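Local coordinates for occlusion-derived virus envelope protein E66 (PDB 3VSN) that cleaves chondroitin as a lyase of the viral envelope, is essential for oral infectivity, and may digest the chondroitin sulfate barrier of the host midgut, at residues P76-V81 with Y138-T143; R566-N571 with N575-V580. One frame throughout, in Å; residues are numbered along the deposited sequence.

Contact 1: P76-V81 with Y138-T143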
loop_
_atom_site.group_PDB
_atom_site.type_symbol
_atom_site.label_atom_id
_atom_site.label_comp_id
_atom_site.label_asym_id
_atom_site.label_seq_id
_atom_site.Cartn_x
_atom_site.Cartn_y
_atom_site.Cartn_z
ATOM N N PRO A 76 -24.140 12.374 8.916
ATOM C CA PRO A 76 -23.558 11.830 7.683
ATOM C C PRO A 76 -24.014 12.581 6.430
ATOM O O PRO A 76 -23.209 12.791 5.521
ATOM C CB PRO A 76 -24.072 10.388 7.662
ATOM C CG PRO A 76 -24.218 10.042 9.100
ATOM C CD PRO A 76 -24.726 11.302 9.748
ATOM N N ASP A 77 -25.284 12.985 6.393
ATOM C CA ASP A 77 -25.809 13.784 5.285
ATOM C C ASP A 77 -25.154 15.169 5.205
ATOM O O ASP A 77 -24.949 15.692 4.110
ATOM C CB ASP A 77 -27.336 13.916 5.368
ATOM C CG ASP A 77 -28.072 12.676 4.857
ATOM O OD1 ASP A 77 -27.418 11.690 4.448
ATOM O OD2 ASP A 77 -29.321 12.694 4.862
ATOM N N PHE A 78 -24.835 15.754 6.360
ATOM C CA PHE A 78 -24.107 17.027 6.409
ATOM C C PHE A 78 -22.702 16.869 5.823
ATOM O O PHE A 78 -22.230 17.734 5.082
ATOM C CB PHE A 78 -24.048 17.583 7.839
ATOM C CG PHE A 78 -23.295 18.884 7.957
ATOM C CD1 PHE A 78 -23.817 20.062 7.423
ATOM C CD2 PHE A 78 -22.067 18.934 8.605
ATOM C CE1 PHE A 78 -23.122 21.258 7.530
ATOM C CE2 PHE A 78 -21.369 20.128 8.716
ATOM C CZ PHE A 78 -21.897 21.291 8.177
ATOM N N GLY A 79 -22.048 15.756 6.157
ATOM C CA GLY A 79 -20.774 15.382 5.543
ATOM C C GLY A 79 -20.867 15.303 4.030
ATOM O O GLY A 79 -19.977 15.774 3.319
ATOM N N THR A 80 -21.960 14.723 3.540
ATOM C CA THR A 80 -22.202 14.619 2.105
ATOM C C THR A 80 -22.405 15.993 1.456
ATOM O O THR A 80 -21.867 16.246 0.378
ATOM C CB THR A 80 -23.377 13.673 1.792
ATOM O OG1 THR A 80 -23.119 12.397 2.388
ATOM C CG2 THR A 80 -23.545 13.487 0.287
ATOM N N VAL A 81 -23.164 16.871 2.118
ATOM C CA VAL A 81 -23.322 18.260 1.665
ATOM C C VAL A 81 -21.952 18.937 1.557
ATOM O O VAL A 81 -21.628 19.541 0.534
ATOM C CB VAL A 81 -24.236 19.083 2.604
ATOM C CG1 VAL A 81 -24.159 20.569 2.278
ATOM C CG2 VAL A 81 -25.676 18.601 2.512
ATOM N N TYR A 138 -17.033 14.949 13.758
ATOM C CA TYR A 138 -16.067 14.870 12.648
ATOM C C TYR A 138 -16.245 15.919 11.552
ATOM O O TYR A 138 -15.330 16.698 11.279
ATOM C CB TYR A 138 -16.053 13.463 12.030
ATOM C CG TYR A 138 -14.896 13.211 11.075
ATOM C CD1 TYR A 138 -13.626 12.893 11.559
ATOM C CD2 TYR A 138 -15.073 13.282 9.691
ATOM C CE1 TYR A 138 -12.566 12.654 10.698
ATOM C CE2 TYR A 138 -14.017 13.045 8.818
ATOM C CZ TYR A 138 -12.765 12.732 9.329
ATOM O OH TYR A 138 -11.707 12.494 8.479
ATOM N N HIS A 139 -17.417 15.933 10.927
ATOM C CA HIS A 139 -17.656 16.791 9.769
ATOM C C HIS A 139 -17.703 18.263 10.079
ATOM O O HIS A 139 -17.545 19.093 9.183
ATOM C CB HIS A 139 -18.891 16.328 9.008
ATOM C CG HIS A 139 -18.678 15.041 8.252
ATOM N ND1 HIS A 139 -19.378 13.923 8.507
ATOM C CD2 HIS A 139 -17.785 14.723 7.230
ATOM C CE1 HIS A 139 -18.965 12.940 7.685
ATOM N NE2 HIS A 139 -17.988 13.431 6.905
ATOM N N PHE A 140 -17.888 18.602 11.352
ATOM C CA PHE A 140 -17.877 19.999 11.781
ATOM C C PHE A 140 -16.455 20.539 11.939
ATOM O O PHE A 140 -16.186 21.698 11.616
ATOM C CB PHE A 140 -18.677 20.175 13.078
ATOM C CG PHE A 140 -20.113 19.752 12.960
ATOM C CD1 PHE A 140 -21.045 20.574 12.333
ATOM C CD2 PHE A 140 -20.534 18.523 13.459
ATOM C CE1 PHE A 140 -22.372 20.180 12.210
ATOM C CE2 PHE A 140 -21.858 18.125 13.343
ATOM C CZ PHE A 140 -22.777 18.954 12.718
ATOM N N THR A 141 -15.553 19.689 12.425
ATOM C CA THR A 141 -14.163 20.059 12.688
ATOM C C THR A 141 -13.254 19.840 11.471
ATOM O O THR A 141 -12.342 20.636 11.211
ATOM C CB THR A 141 -13.619 19.256 13.891
ATOM O OG1 THR A 141 -14.315 19.647 15.078
ATOM C CG2 THR A 141 -12.136 19.481 14.088
ATOM N N ILE A 142 -13.509 18.761 10.735
ATOM C CA ILE A 142 -12.620 18.332 9.654
ATOM C C ILE A 142 -13.104 18.829 8.294
ATOM O O ILE A 142 -12.424 19.623 7.646
ATOM C CB ILE A 142 -12.424 16.791 9.648
ATOM C CG1 ILE A 142 -11.891 16.295 11.004
ATOM C CG2 ILE A 142 -11.513 16.345 8.504
ATOM C CD1 ILE A 142 -10.595 16.939 11.468
ATOM N N THR A 143 -14.284 18.376 7.881
ATOM C CA THR A 143 -14.776 18.632 6.528
ATOM C C THR A 143 -15.290 20.061 6.322
ATOM O O THR A 143 -14.996 20.687 5.302
ATOM C CB THR A 143 -15.860 17.616 6.126
ATOM O OG1 THR A 143 -15.487 16.315 6.601
ATOM C CG2 THR A 143 -16.013 17.563 4.612
#

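Contact 2: R566-N571 with N575-V580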
loop_
_atom_site.group_PDB
_atom_site.type_symbol
_atom_site.label_atom_id
_atom_site.label_comp_id
_atom_site.label_asym_id
_atom_site.label_seq_id
_atom_site.Cartn_x
_atom_site.Cartn_y
_atom_site.Cartn_z
ATOM N N ARG A 566 14.665 -21.410 -16.054
ATOM C CA ARG A 566 14.908 -22.739 -15.502
ATOM C C ARG A 566 15.392 -22.598 -14.063
ATOM O O ARG A 566 15.993 -21.585 -13.706
ATOM C CB ARG A 566 15.939 -23.502 -16.347
ATOM C CG ARG A 566 15.564 -23.703 -17.812
ATOM C CD ARG A 566 14.410 -24.687 -17.986
ATOM N NE ARG A 566 14.075 -24.906 -19.397
ATOM C CZ ARG A 566 13.176 -24.203 -20.088
ATOM N NH1 ARG A 566 12.492 -23.217 -19.512
ATOM N NH2 ARG A 566 12.958 -24.491 -21.367
ATOM N N ALA A 567 15.109 -23.602 -13.238
ATOM C CA ALA A 567 15.567 -23.607 -11.851
ATOM C C ALA A 567 16.177 -24.958 -11.510
ATOM O O ALA A 567 15.779 -25.985 -12.060
ATOM C CB ALA A 567 14.434 -23.268 -10.894
ATOM N N PHE A 568 17.147 -24.949 -10.603
ATOM C CA PHE A 568 17.931 -26.141 -10.305
ATOM C C PHE A 568 18.169 -26.263 -8.816
ATOM O O PHE A 568 18.375 -25.260 -8.126
ATOM C CB PHE A 568 19.289 -26.090 -11.011
ATOM C CG PHE A 568 19.208 -25.842 -12.494
ATOM C CD1 PHE A 568 19.019 -26.897 -13.380
ATOM C CD2 PHE A 568 19.338 -24.553 -13.006
ATOM C CE1 PHE A 568 18.949 -26.672 -14.748
ATOM C CE2 PHE A 568 19.274 -24.322 -14.373
ATOM C CZ PHE A 568 19.081 -25.383 -15.245
ATOM N N ARG A 569 18.126 -27.499 -8.328
ATOM C CA ARG A 569 18.591 -27.816 -6.988
ATOM C C ARG A 569 20.055 -28.233 -7.146
ATOM O O ARG A 569 20.348 -29.303 -7.689
ATOM C CB ARG A 569 17.750 -28.944 -6.387
ATOM C CG ARG A 569 18.159 -29.356 -4.982
ATOM C CD ARG A 569 17.619 -30.733 -4.638
ATOM N NE ARG A 569 18.281 -31.303 -3.461
ATOM C CZ ARG A 569 19.375 -32.060 -3.497
ATOM N NH1 ARG A 569 19.956 -32.356 -4.654
ATOM N NH2 ARG A 569 19.894 -32.523 -2.366
ATOM N N VAL A 570 20.969 -27.374 -6.700
ATOM C CA VAL A 570 22.401 -27.587 -6.950
ATOM C C VAL A 570 23.083 -28.325 -5.796
ATOM O O VAL A 570 23.487 -27.712 -4.805
ATOM C CB VAL A 570 23.140 -26.265 -7.285
ATOM C CG1 VAL A 570 24.608 -26.528 -7.613
ATOM C CG2 VAL A 570 22.464 -25.554 -8.450
ATOM N N ASN A 571 23.184 -29.649 -5.938
ATOM C CA ASN A 571 23.938 -30.525 -5.018
ATOM C C ASN A 571 23.339 -30.752 -3.630
ATOM O O ASN A 571 23.227 -31.891 -3.177
ATOM C CB ASN A 571 25.403 -30.072 -4.884
ATOM C CG ASN A 571 26.191 -30.249 -6.169
ATOM O OD1 ASN A 571 25.867 -31.100 -6.995
ATOM N ND2 ASN A 571 27.241 -29.448 -6.337
ATOM N N ASN A 575 19.719 -25.288 -1.783
ATOM C CA ASN A 575 20.577 -24.544 -2.700
ATOM C C ASN A 575 19.893 -24.427 -4.065
ATOM O O ASN A 575 20.087 -25.278 -4.939
ATOM C CB ASN A 575 21.954 -25.223 -2.799
ATOM C CG ASN A 575 23.033 -24.302 -3.350
ATOM O OD1 ASN A 575 23.064 -23.101 -3.064
ATOM N ND2 ASN A 575 23.942 -24.872 -4.127
ATOM N N ILE A 576 19.078 -23.381 -4.228
ATOM C CA ILE A 576 18.234 -23.214 -5.419
ATOM C C ILE A 576 18.753 -22.138 -6.370
ATOM O O ILE A 576 18.744 -20.948 -6.045
ATOM C CB ILE A 576 16.763 -22.889 -5.049
ATOM C CG1 ILE A 576 16.209 -23.890 -4.017
ATOM C CG2 ILE A 576 15.885 -22.822 -6.300
ATOM C CD1 ILE A 576 16.242 -25.342 -4.448
ATOM N N TYR A 577 19.169 -22.575 -7.556
ATOM C CA TYR A 577 19.693 -21.690 -8.593
ATOM C C TYR A 577 18.631 -21.446 -9.665
ATOM O O TYR A 577 18.107 -22.397 -10.252
ATOM C CB TYR A 577 20.977 -22.313 -9.182
ATOM C CG TYR A 577 21.485 -21.762 -10.509
ATOM C CD1 TYR A 577 21.426 -20.395 -10.809
ATOM C CD2 TYR A 577 22.063 -22.614 -11.449
ATOM C CE1 TYR A 577 21.902 -19.904 -12.019
ATOM C CE2 TYR A 577 22.549 -22.129 -12.657
ATOM C CZ TYR A 577 22.463 -20.777 -12.938
ATOM O OH TYR A 577 22.944 -20.298 -14.135
ATOM N N VAL A 578 18.310 -20.173 -9.903
ATOM C CA VAL A 578 17.378 -19.795 -10.961
ATOM C C VAL A 578 18.121 -19.038 -12.057
ATOM O O VAL A 578 18.753 -18.013 -11.800
ATOM C CB VAL A 578 16.198 -18.939 -10.436
ATOM C CG1 VAL A 578 15.217 -18.621 -11.562
ATOM C CG2 VAL A 578 15.479 -19.650 -9.301
ATOM N N ASN A 579 18.065 -19.569 -13.272
ATOM C CA ASN A 579 18.577 -18.862 -14.436
ATOM C C ASN A 579 17.394 -18.449 -15.304
ATOM O O ASN A 579 16.773 -19.289 -15.955
ATOM C CB ASN A 579 19.575 -19.733 -15.217
ATOM C CG ASN A 579 20.261 -18.980 -16.353
ATOM O OD1 ASN A 579 19.921 -17.832 -16.654
ATOM N ND2 ASN A 579 21.231 -19.630 -16.992
ATOM N N VAL A 580 17.078 -17.155 -15.294
ATOM C CA VAL A 580 15.947 -16.628 -16.063
ATOM C C VAL A 580 16.182 -16.802 -17.564
ATOM O O VAL A 580 15.235 -16.966 -18.332
ATOM C CB VAL A 580 15.665 -15.142 -15.731
ATOM C CG1 VAL A 580 14.476 -14.631 -16.527
ATOM C CG2 VAL A 580 15.407 -14.964 -14.242
#

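Contact 1: P76-V81 with Y138-T143
The CA of G79 sits directly over one face of the H139 imidazole, 3.4 Å from the ring centroid and 8° off the normal, a CH-pi contact without a side chain in between. Two helices of the alpha/alpha toroid of this polysaccharide lyase, 75-93 and 138-154, meet here with their local axes 9.5 Å apart and running roughly parallel, 24° between their directions. The imidazole rests on the glycine with all five of its ring atoms close to that one carbon, H139 CG coming within 3.4 Å of G79 CA. On the opposite face of H139, Y138 of its own helix places CD2 near the rim, leaving the imidazole between a tyrosine ring atom and the glycine. No hydrogen bond joins the two segments.

Beside this, F78 swings across with CG anti to its backbone N, carrying its ring past the CB of H139 and up to F140. The two phenyl planes are only 20° from parallel, but the rings are slid apart, with centroids separated by 5.0 Å, and barely overlap. W131 meets both rings edge-to-face, adding a third aromatic to the cluster. Between the phenylalanines, CD2 and CE2 of F78 lie along CD1 and CE1 of F140, and the shortest approach is F78 CE2 to F140 CE1 at 3.6 Å.

Contact 2: R566-N571 with N575-V580
F568 and Y577 face each other as a hydrogen-bonded pair, their side chains side by side and pointing the same way. The rings meet obliquely, planes at 32°, with F568 CD2 3.7 Å from Y577 CD2. Beneath them F568 N donates to Y577 O (2.7 Å) and Y577 N returns a bond to F568 O. V570 leans in from the turn end: its CG2 reaches the edge of the tyrosine ring and packs on Y577 CB at 3.6 Å.

Next to it, N575 has CG anti to its backbone N (chi1 -161°), which brings the amide round to V570. Its ND2 gives a nearly straight bond to a lone pair of V570 O (3.0 Å, 172°), while V570 N binds N575 O; ND2 also bonds to S623 OG, its strongest polar partner. On the other face, A567 CB and V578 CG2 meet at 4.1 Å, and both side chains pack on F454 of strand 452-461. Farther out, R569 NH2 forms a salt bridge with D573 in the connecting turn, and the backbones of I576 and V578 bond to F588 and A586. This is an antiparallel beta hairpin, with 566-569 as an outermost strand of its sheet.

Overall arrangement
The two contacts belong to the two architectures of this lyase. Contact 1 packs helices of the alpha/alpha toroid, whereas contact 2 is a hairpin at the edge of a seven-stranded antiparallel sheet in the beta-rich part. They lie on opposite sides of the chain's centre, with their own centres 58 Å apart and nearest atoms about 45 Å apart, and they do not touch. Contact 1 is the one near catalysis: the side chain of H139 is about 10 Å from that of N191, a catalytic residue, and Y138 touches N191 itself, making this helix pair part of the surroundings of the active site. Contact 2 lies away from the catalytic residues and is structural packing of a sheet.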